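Local atomic coordinates of hypothetical protein DUF871 (Enterococcus faecalis, PDB entry 2P0O), a protein that is of unknown function but probably hydrolyses 6-phospho-N-acetylmuramic acid glycosides in the recycling of cell-wall sugars. Residues A[58-63]-A[88-93]; A[5-10]-A[20-25]; A[335-338]-A[342-345]. All coordinates share one frame; numbering follows the deposited sequence.

Contact 1 of 3, residues A[58-63]-A[88-93]; sequences IAKAEK and LIELGV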
loop_
_atom_site.group_PDB
_atom_site.type_symbol
_atom_site.label_atom_id
_atom_site.label_comp_id
_atom_site.label_asym_id
_atom_site.label_seq_id
_atom_site.Cartn_x
_atom_site.Cartn_y
_atom_site.Cartn_z
ATOM N N ILE A 58 14.081 7.900 -16.081
ATOM C CA ILE A 58 13.172 6.778 -15.915
ATOM C C ILE A 58 11.737 7.285 -15.651
ATOM O O ILE A 58 10.800 6.873 -16.329
ATOM C CB ILE A 58 13.664 5.818 -14.807
ATOM C CG1 ILE A 58 15.111 5.411 -15.084
ATOM C CG2 ILE A 58 12.791 4.570 -14.738
ATOM C CD1 ILE A 58 15.822 4.890 -13.849
ATOM N N ALA A 59 11.580 8.202 -14.700
ATOM C CA ALA A 59 10.252 8.713 -14.329
ATOM C C ALA A 59 9.532 9.508 -15.429
ATOM O O ALA A 59 8.326 9.359 -15.605
ATOM C CB ALA A 59 10.337 9.538 -13.068
ATOM N N LYS A 60 10.252 10.369 -16.133
ATOM C CA LYS A 60 9.660 11.083 -17.265
ATOM C C LYS A 60 9.112 10.114 -18.320
ATOM O O LYS A 60 7.981 10.277 -18.778
ATOM C CB LYS A 60 10.661 12.056 -17.921
ATOM C CG LYS A 60 10.753 13.430 -17.252
ATOM C CD LYS A 60 12.179 14.012 -17.316
ATOM C CE LYS A 60 12.527 14.548 -18.675
ATOM N NZ LYS A 60 14.008 14.865 -18.784
ATOM N N ALA A 61 9.913 9.110 -18.684
ATOM C CA ALA A 61 9.543 8.113 -19.697
ATOM C C ALA A 61 8.371 7.261 -19.235
ATOM O O ALA A 61 7.513 6.848 -20.009
ATOM C CB ALA A 61 10.730 7.225 -20.006
ATOM N N GLU A 62 8.354 7.010 -17.946
ATOM C CA GLU A 62 7.402 6.108 -17.345
ATOM C C GLU A 62 6.153 6.867 -16.870
ATOM O O GLU A 62 5.174 6.246 -16.489
ATOM C CB GLU A 62 8.117 5.368 -16.214
ATOM C CG GLU A 62 7.655 3.963 -15.955
ATOM C CD GLU A 62 7.749 3.033 -17.146
ATOM O OE1 GLU A 62 8.750 3.078 -17.892
ATOM O OE2 GLU A 62 6.807 2.221 -17.318
ATOM N N LYS A 63 6.187 8.201 -16.944
ATOM C CA LYS A 63 5.094 9.102 -16.514
ATOM C C LYS A 63 4.780 8.922 -15.040
ATOM O O LYS A 63 3.674 8.532 -14.640
ATOM C CB LYS A 63 3.846 8.963 -17.382
ATOM C CG LYS A 63 4.007 9.516 -18.784
ATOM C CD LYS A 63 2.913 8.971 -19.655
ATOM C CE LYS A 63 3.141 9.288 -21.131
ATOM N NZ LYS A 63 2.247 8.403 -21.947
ATOM N N LEU A 88 15.768 21.516 -12.326
ATOM C CA LEU A 88 15.216 20.378 -11.562
ATOM C C LEU A 88 13.924 19.835 -12.158
ATOM O O LEU A 88 13.666 18.587 -12.144
ATOM C CB LEU A 88 14.952 20.772 -10.111
ATOM C CG LEU A 88 16.063 20.327 -9.125
ATOM C CD1 LEU A 88 15.965 21.097 -7.804
ATOM C CD2 LEU A 88 16.000 18.799 -8.898
ATOM N N ILE A 89 13.103 20.778 -12.655
ATOM C CA ILE A 89 11.852 20.399 -13.303
ATOM C C ILE A 89 12.187 19.699 -14.618
ATOM O O ILE A 89 11.607 18.652 -14.925
ATOM C CB ILE A 89 10.911 21.619 -13.494
ATOM C CG1 ILE A 89 10.304 22.023 -12.142
ATOM C CG2 ILE A 89 9.797 21.313 -14.529
ATOM C CD1 ILE A 89 9.986 23.513 -12.020
ATOM N N GLU A 90 13.152 20.266 -15.350
ATOM C CA GLU A 90 13.666 19.679 -16.590
ATOM C C GLU A 90 14.175 18.254 -16.382
ATOM O O GLU A 90 13.999 17.424 -17.271
ATOM C CB GLU A 90 14.753 20.588 -17.225
ATOM C CG GLU A 90 15.726 19.896 -18.213
ATOM C CD GLU A 90 15.236 19.903 -19.673
ATOM O OE1 GLU A 90 15.202 21.074 -20.297
ATOM O OE2 GLU A 90 14.915 18.734 -20.187
ATOM N N LEU A 91 14.772 18.020 -15.118
ATOM C CA LEU A 91 15.260 16.672 -14.795
ATOM C C LEU A 91 14.162 15.606 -14.713
ATOM O O LEU A 91 14.406 14.438 -15.030
ATOM C CB LEU A 91 15.991 16.678 -13.448
ATOM C CG LEU A 91 17.540 16.685 -13.377
ATOM C CD1 LEU A 91 18.079 18.109 -13.575
ATOM C CD2 LEU A 91 17.984 16.076 -12.024
ATOM N N GLY A 92 12.972 16.000 -14.249
ATOM C CA GLY A 92 11.867 15.054 -13.982
ATOM C C GLY A 92 11.437 15.029 -12.524
ATOM O O GLY A 92 10.637 14.176 -12.103
ATOM N N VAL A 93 11.952 15.971 -11.745
ATOM C CA VAL A 93 11.514 16.106 -10.358
ATOM C C VAL A 93 10.222 16.927 -10.294
ATOM O O VAL A 93 10.127 17.988 -10.894
ATOM C CB VAL A 93 12.627 16.706 -9.486
ATOM C CG1 VAL A 93 12.134 16.987 -8.060
ATOM C CG2 VAL A 93 13.818 15.761 -9.476
#
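Lys-60 reaches from the last turn of helix 48-62 to the C-terminal end of helix 86-91, where its NZ gives a hydrogen bond of 3.0 Å to the backbone O of Glu-90. The donor stands nearly in line with the carbonyl, at a C=O...N angle of 162°. A lysine suits this place because carbonyls at a helix C-terminus lack the amides of a following turn and probably lie at the negative end of the helix dipole. Its methylenes work as well: CD lies 3.2 Å from Leu-91 O and 3.5 Å from Gly-92 CA, so the aliphatic stem runs over the end of the helix before the ammonium group meets its acceptor. Bends at chi2 (146°) and chi3 (76°) turn the chain along that path. The carboxylate of Glu-90 stays beyond salt-bridge range, with OE2 4.2 Å from Lys-60 NZ, but may still favour the positive charge there.

Behind this first shell, Gly-92 sets the shape of the receiving surface. Glycine suits its positive phi, which other residues adopt at a cost, and leaves room for the lysine stem against its CA. Leu-91 turns back onto Leu-52 and Thr-53 of helix 48-62, while Ala-59 packs on Ile-66 of the barrel wall. Val-93 N to Leu-88 O and Gly-92 N to Ile-89 O complete a Schellman motif, here ending one outer helix of a TIM barrel against its neighbour.

Contact 2 of 3, residues A[5-10]-A[20-25]; sequences YGISVF and IIYIKK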
loop_
_atom_site.group_PDB
_atom_site.type_symbol
_atom_site.label_atom_id
_atom_site.label_comp_id
_atom_site.label_asym_id
_atom_site.label_seq_id
_atom_site.Cartn_x
_atom_site.Cartn_y
_atom_site.Cartn_z
ATOM N N TYR A 5 -0.911 5.494 -5.742
ATOM C CA TYR A 5 0.029 4.546 -5.143
ATOM C C TYR A 5 1.446 4.889 -5.576
ATOM O O TYR A 5 1.663 5.268 -6.727
ATOM C CB TYR A 5 -0.279 3.093 -5.525
ATOM C CG TYR A 5 -1.508 2.493 -4.871
ATOM C CD1 TYR A 5 -1.502 2.162 -3.502
ATOM C CD2 TYR A 5 -2.673 2.252 -5.612
ATOM C CE1 TYR A 5 -2.630 1.593 -2.880
ATOM C CE2 TYR A 5 -3.834 1.683 -4.998
ATOM C CZ TYR A 5 -3.784 1.352 -3.632
ATOM O OH TYR A 5 -4.874 0.815 -3.002
ATOM N N GLY A 6 2.409 4.739 -4.657
ATOM C CA GLY A 6 3.797 5.066 -4.954
ATOM C C GLY A 6 4.824 4.094 -4.406
ATOM O O GLY A 6 4.494 3.197 -3.596
ATOM N N ILE A 7 6.062 4.266 -4.868
ATOM C CA ILE A 7 7.226 3.475 -4.439
ATOM C C ILE A 7 8.355 4.380 -3.967
ATOM O O ILE A 7 8.382 5.565 -4.278
ATOM C CB ILE A 7 7.770 2.563 -5.577
ATOM C CG1 ILE A 7 8.349 3.408 -6.739
ATOM C CG2 ILE A 7 6.669 1.628 -6.022
ATOM C CD1 ILE A 7 8.908 2.592 -7.970
ATOM N N SER A 8 9.302 3.807 -3.235
ATOM C CA SER A 8 10.519 4.521 -2.835
ATOM C C SER A 8 11.712 4.002 -3.591
ATOM O O SER A 8 11.761 2.838 -3.979
ATOM C CB SER A 8 10.762 4.380 -1.336
ATOM O OG SER A 8 9.701 5.005 -0.619
ATOM N N VAL A 9 12.653 4.893 -3.847
ATOM C CA VAL A 9 13.908 4.537 -4.478
ATOM C C VAL A 9 15.011 5.144 -3.637
ATOM O O VAL A 9 14.854 6.241 -3.121
ATOM C CB VAL A 9 13.963 5.026 -5.932
ATOM C CG1 VAL A 9 15.358 4.840 -6.507
ATOM C CG2 VAL A 9 12.939 4.266 -6.774
ATOM N N PHE A 10 16.092 4.398 -3.454
ATOM C CA PHE A 10 17.207 4.805 -2.583
ATOM C C PHE A 10 18.431 5.096 -3.439
ATOM O O PHE A 10 19.017 4.194 -4.049
ATOM C CB PHE A 10 17.467 3.729 -1.525
ATOM C CG PHE A 10 16.331 3.592 -0.542
ATOM C CD1 PHE A 10 15.199 2.833 -0.857
ATOM C CD2 PHE A 10 16.351 4.297 0.663
ATOM C CE1 PHE A 10 14.116 2.747 0.047
ATOM C CE2 PHE A 10 15.285 4.210 1.571
ATOM C CZ PHE A 10 14.186 3.439 1.281
ATOM N N ILE A 20 15.420 -0.613 -11.947
ATOM C CA ILE A 20 14.734 -0.171 -13.165
ATOM C C ILE A 20 13.594 -1.144 -13.555
ATOM O O ILE A 20 12.447 -0.719 -13.751
ATOM C CB ILE A 20 15.760 0.088 -14.311
ATOM C CG1 ILE A 20 16.667 1.260 -13.919
ATOM C CG2 ILE A 20 15.070 0.347 -15.652
ATOM C CD1 ILE A 20 17.933 1.377 -14.741
ATOM N N ILE A 21 13.902 -2.438 -13.642
ATOM C CA ILE A 21 12.875 -3.482 -13.839
ATOM C C ILE A 21 11.693 -3.276 -12.881
ATOM O O ILE A 21 10.534 -3.193 -13.306
ATOM C CB ILE A 21 13.472 -4.910 -13.718
ATOM C CG1 ILE A 21 14.319 -5.218 -14.943
ATOM C CG2 ILE A 21 12.383 -5.963 -13.647
ATOM C CD1 ILE A 21 15.427 -6.247 -14.713
ATOM N N TYR A 22 12.014 -3.159 -11.590
ATOM C CA TYR A 22 11.054 -2.890 -10.547
ATOM C C TYR A 22 10.179 -1.661 -10.786
ATOM O O TYR A 22 8.936 -1.737 -10.661
ATOM C CB TYR A 22 11.785 -2.748 -9.211
ATOM C CG TYR A 22 10.885 -2.373 -8.031
ATOM C CD1 TYR A 22 9.938 -3.269 -7.511
ATOM C CD2 TYR A 22 11.011 -1.121 -7.412
ATOM C CE1 TYR A 22 9.121 -2.904 -6.387
ATOM C CE2 TYR A 22 10.215 -0.748 -6.318
ATOM C CZ TYR A 22 9.286 -1.639 -5.800
ATOM O OH TYR A 22 8.527 -1.234 -4.700
ATOM N N ILE A 23 10.820 -0.527 -11.063
ATOM C CA ILE A 23 10.102 0.734 -11.288
ATOM C C ILE A 23 9.073 0.588 -12.439
ATOM O O ILE A 23 7.881 0.912 -12.292
ATOM C CB ILE A 23 11.083 1.908 -11.556
ATOM C CG1 ILE A 23 11.854 2.274 -10.283
ATOM C CG2 ILE A 23 10.328 3.129 -12.083
ATOM C CD1 ILE A 23 13.088 3.158 -10.545
ATOM N N LYS A 24 9.538 0.045 -13.551
ATOM C CA LYS A 24 8.700 -0.188 -14.721
ATOM C C LYS A 24 7.521 -1.126 -14.427
ATOM O O LYS A 24 6.383 -0.847 -14.831
ATOM C CB LYS A 24 9.537 -0.727 -15.889
ATOM C CG LYS A 24 10.548 0.254 -16.431
ATOM C CD LYS A 24 11.125 -0.227 -17.787
ATOM C CE LYS A 24 12.381 0.564 -18.128
ATOM N NZ LYS A 24 12.726 0.608 -19.602
ATOM N N LYS A 25 7.790 -2.228 -13.720
ATOM C CA LYS A 25 6.722 -3.151 -13.335
ATOM C C LYS A 25 5.711 -2.499 -12.403
ATOM O O LYS A 25 4.517 -2.703 -12.550
ATOM C CB LYS A 25 7.291 -4.374 -12.645
ATOM C CG LYS A 25 7.681 -5.449 -13.611
ATOM C CD LYS A 25 8.372 -6.593 -12.894
ATOM C CE LYS A 25 8.953 -7.531 -13.942
ATOM N NZ LYS A 25 9.502 -8.713 -13.238
HETATM O O HOH W 1 9.481 0.927 -3.226
#
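Ile-7, on barrel strand 4-8, packs against both Tyr-22 and Ile-23 of helix 17-28, and the apolar part of the contact is built round it. Its CD1 lies 3.8 Å from Ile-23 CG1 and 3.9 Å from Tyr-22 CE2, fitting into the angle between two successive helix side chains, while CG2 rests 3.7 Å from Tyr-22 OH. The two branches thus meet different parts of the tyrosine: one approaches the ring obliquely, the other its hydroxyl end. CG1 of Ile-7 stands between the backbone N and the carbonyl carbon (chi1 66°), and with chi2 extended at -179° the two torsions carry CD1 to the helix. Farther along the chain Val-9 joins in through CG2, 3.9 Å from Ile-23 CD1. Ile-23 lies across Ile-7 and Val-9, nearly perpendicular to each; Ile-7 and Tyr-22 run alongside, pointing opposite ways. Branching suits Ile-7, whose two arms reach different atoms of the helix.

The polar part runs through a single water. Tyr-22 OH lies 2.8 Å from it in a hydrogen bond, and Ser-8 N donates to the same water at 2.9 Å. Tyrosine is apt because its ring adds to the apolar layer while its hydroxyl meets a polar partner in a buried setting. CG of Tyr-22 stands anti to its own backbone N (chi1 176°), which points the ring from the helix to strand 4-8.

Strand and helix are the first two elements of the beta-alpha-beta unit that continues into strand 33-38. Ile-7 and Val-9 both touch Ile-34 of that strand, Ser-8 OG bonds to Ile-221 O at the end of the last barrel strand, 218-221, and Ile-23 also packs on Leu-55 and Ile-58 of helix 48-62.

Contact 3 of 3, residues A[335-338]-A[342-345]; sequences ITRI and DQTI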
loop_
_atom_site.group_PDB
_atom_site.type_symbol
_atom_site.label_atom_id
_atom_site.label_comp_id
_atom_site.label_asym_id
_atom_site.label_seq_id
_atom_site.Cartn_x
_atom_site.Cartn_y
_atom_site.Cartn_z
ATOM N N ILE A 335 -13.012 -26.884 5.205
ATOM C CA ILE A 335 -12.296 -27.339 3.998
ATOM C C ILE A 335 -10.833 -26.973 4.075
ATOM O O ILE A 335 -9.967 -27.809 3.897
ATOM C CB ILE A 335 -12.852 -26.683 2.684
ATOM C CG1 ILE A 335 -14.388 -26.745 2.613
ATOM C CG2 ILE A 335 -12.168 -27.301 1.430
ATOM C CD1 ILE A 335 -14.915 -28.151 2.772
ATOM N N THR A 336 -10.554 -25.698 4.294
ATOM C CA THR A 336 -9.174 -25.261 4.403
ATOM C C THR A 336 -9.212 -23.930 5.151
ATOM O O THR A 336 -10.268 -23.553 5.678
ATOM C CB THR A 336 -8.482 -25.183 3.004
ATOM O OG1 THR A 336 -7.178 -24.653 3.146
ATOM C CG2 THR A 336 -9.243 -24.277 2.029
ATOM N N ARG A 337 -8.080 -23.230 5.174
ATOM C CA ARG A 337 -7.940 -21.973 5.877
ATOM C C ARG A 337 -7.097 -20.989 5.071
ATOM O O ARG A 337 -6.085 -21.387 4.509
ATOM C CB ARG A 337 -7.259 -22.225 7.222
ATOM C CG ARG A 337 -7.467 -21.059 8.202
ATOM C CD ARG A 337 -7.021 -21.397 9.611
ATOM N NE ARG A 337 -7.171 -20.196 10.434
ATOM C CZ ARG A 337 -6.586 -19.985 11.610
ATOM N NH1 ARG A 337 -5.820 -20.918 12.183
ATOM N NH2 ARG A 337 -6.789 -18.823 12.222
ATOM N N ILE A 338 -7.493 -19.709 5.038
ATOM C CA ILE A 338 -6.644 -18.661 4.479
ATOM C C ILE A 338 -5.285 -18.605 5.144
ATOM O O ILE A 338 -5.179 -18.632 6.353
ATOM C CB ILE A 338 -7.268 -17.228 4.663
ATOM C CG1 ILE A 338 -8.724 -17.192 4.149
ATOM C CG2 ILE A 338 -6.344 -16.156 4.020
ATOM C CD1 ILE A 338 -8.853 -17.439 2.624
ATOM N N ASP A 342 -2.240 -13.801 4.467
ATOM C CA ASP A 342 -3.299 -13.142 3.710
ATOM C C ASP A 342 -4.499 -12.748 4.555
ATOM O O ASP A 342 -5.409 -12.061 4.088
ATOM C CB ASP A 342 -3.722 -13.968 2.482
ATOM C CG ASP A 342 -2.655 -13.977 1.401
ATOM O OD1 ASP A 342 -1.759 -13.101 1.435
ATOM O OD2 ASP A 342 -2.676 -14.874 0.528
ATOM N N GLN A 343 -4.480 -13.127 5.821
ATOM C CA GLN A 343 -5.651 -12.853 6.646
ATOM C C GLN A 343 -5.958 -11.376 6.900
ATOM O O GLN A 343 -7.076 -11.049 7.232
ATOM C CB GLN A 343 -5.548 -13.637 7.962
ATOM C CG GLN A 343 -5.876 -15.127 7.737
ATOM C CD GLN A 343 -5.779 -15.943 9.003
ATOM O OE1 GLN A 343 -6.017 -15.434 10.077
ATOM N NE2 GLN A 343 -5.426 -17.210 8.878
ATOM N N THR A 344 -4.987 -10.475 6.776
ATOM C CA THR A 344 -5.316 -9.050 6.885
ATOM C C THR A 344 -6.058 -8.499 5.645
ATOM O O THR A 344 -6.481 -7.362 5.630
ATOM C CB THR A 344 -4.099 -8.180 7.145
ATOM O OG1 THR A 344 -3.110 -8.442 6.136
ATOM C CG2 THR A 344 -3.521 -8.437 8.566
ATOM N N ILE A 345 -6.184 -9.299 4.598
ATOM C CA ILE A 345 -6.983 -8.909 3.434
ATOM C C ILE A 345 -8.478 -9.083 3.738
ATOM O O ILE A 345 -9.331 -8.323 3.228
ATOM C CB ILE A 345 -6.599 -9.753 2.192
ATOM C CG1 ILE A 345 -5.131 -9.505 1.845
ATOM C CG2 ILE A 345 -7.540 -9.457 1.002
ATOM C CD1 ILE A 345 -4.519 -10.578 0.882
#
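Ile-338 and Gln-343 meet where strand 332-337, an outermost strand of the four-stranded antiparallel sheet in the cyclophilin-like C-terminal region, passes into the loop holding 342-345. Earlier along the chain, Ile-335 and Thr-336 form a classic beta bulge in strand 332-337, opposite Val-305 of strand 304-308.

Next comes Arg-337, whose chain is extended from CG to NE and brings the guanidinium past the end of Gln-343. NE stands 3.8 Å from Gln-343 NE2, and the two planar groups are inclined by 34°. This is mere proximity, since both are donors; the arginine finds its polar partner elsewhere, with NH2 bonded to Val-302 O. Its long chain allows it to pass the amide and still reach that carbonyl.

Ile-338 supplies the apolar contact: CG2 lies 3.7 Å from Asp-342 CB and 3.9 Å from Gln-343 CG. A beta-branched residue fits, since CG2 faces the loop while the other branch leads away from it. The methylene of Asp-342 completes this patch, and its carboxylate turns to Arg-229 in a salt bridge, with further bonds to Glu-246 N and Gln-233 NE2, tying the loop to helix 228-240 and strand 242-247.

Glutamine, with an apolar stem and an amide tip, serves both needs: chi1 (-76°) sets CG against Ile-338, and the extended remainder carries NE2 to Ile-338 O at 2.9 Å, a nearly straight bond of 166° in the plane of the glutamine amide.

Contacts 1 and 2 belong to the same wall of the TIM barrel, with centres 14 Å apart. They touch where helix 48-62 lies beside helix 17-28: Ile-58 CD1 is 3.7 Å from Ile-20 CG1, and Ile-58 CG2 is 3.9 Å from Ile-23 CG2. Contact 2 thus joins strand to helix, and contact 1 continues round the outer layer from helix 48-62 to helix 86-91. Contact 3 stands apart in the C-terminal region, its centre 41 Å from that of contact 1; its nearest atoms come within about 11 Å of contact 2 without touching. The sodium ion is bound by Met-211, Asp-213 and Val-216, none of them in the three contacts, although Tyr-5 of segment 5-10 touches Met-211.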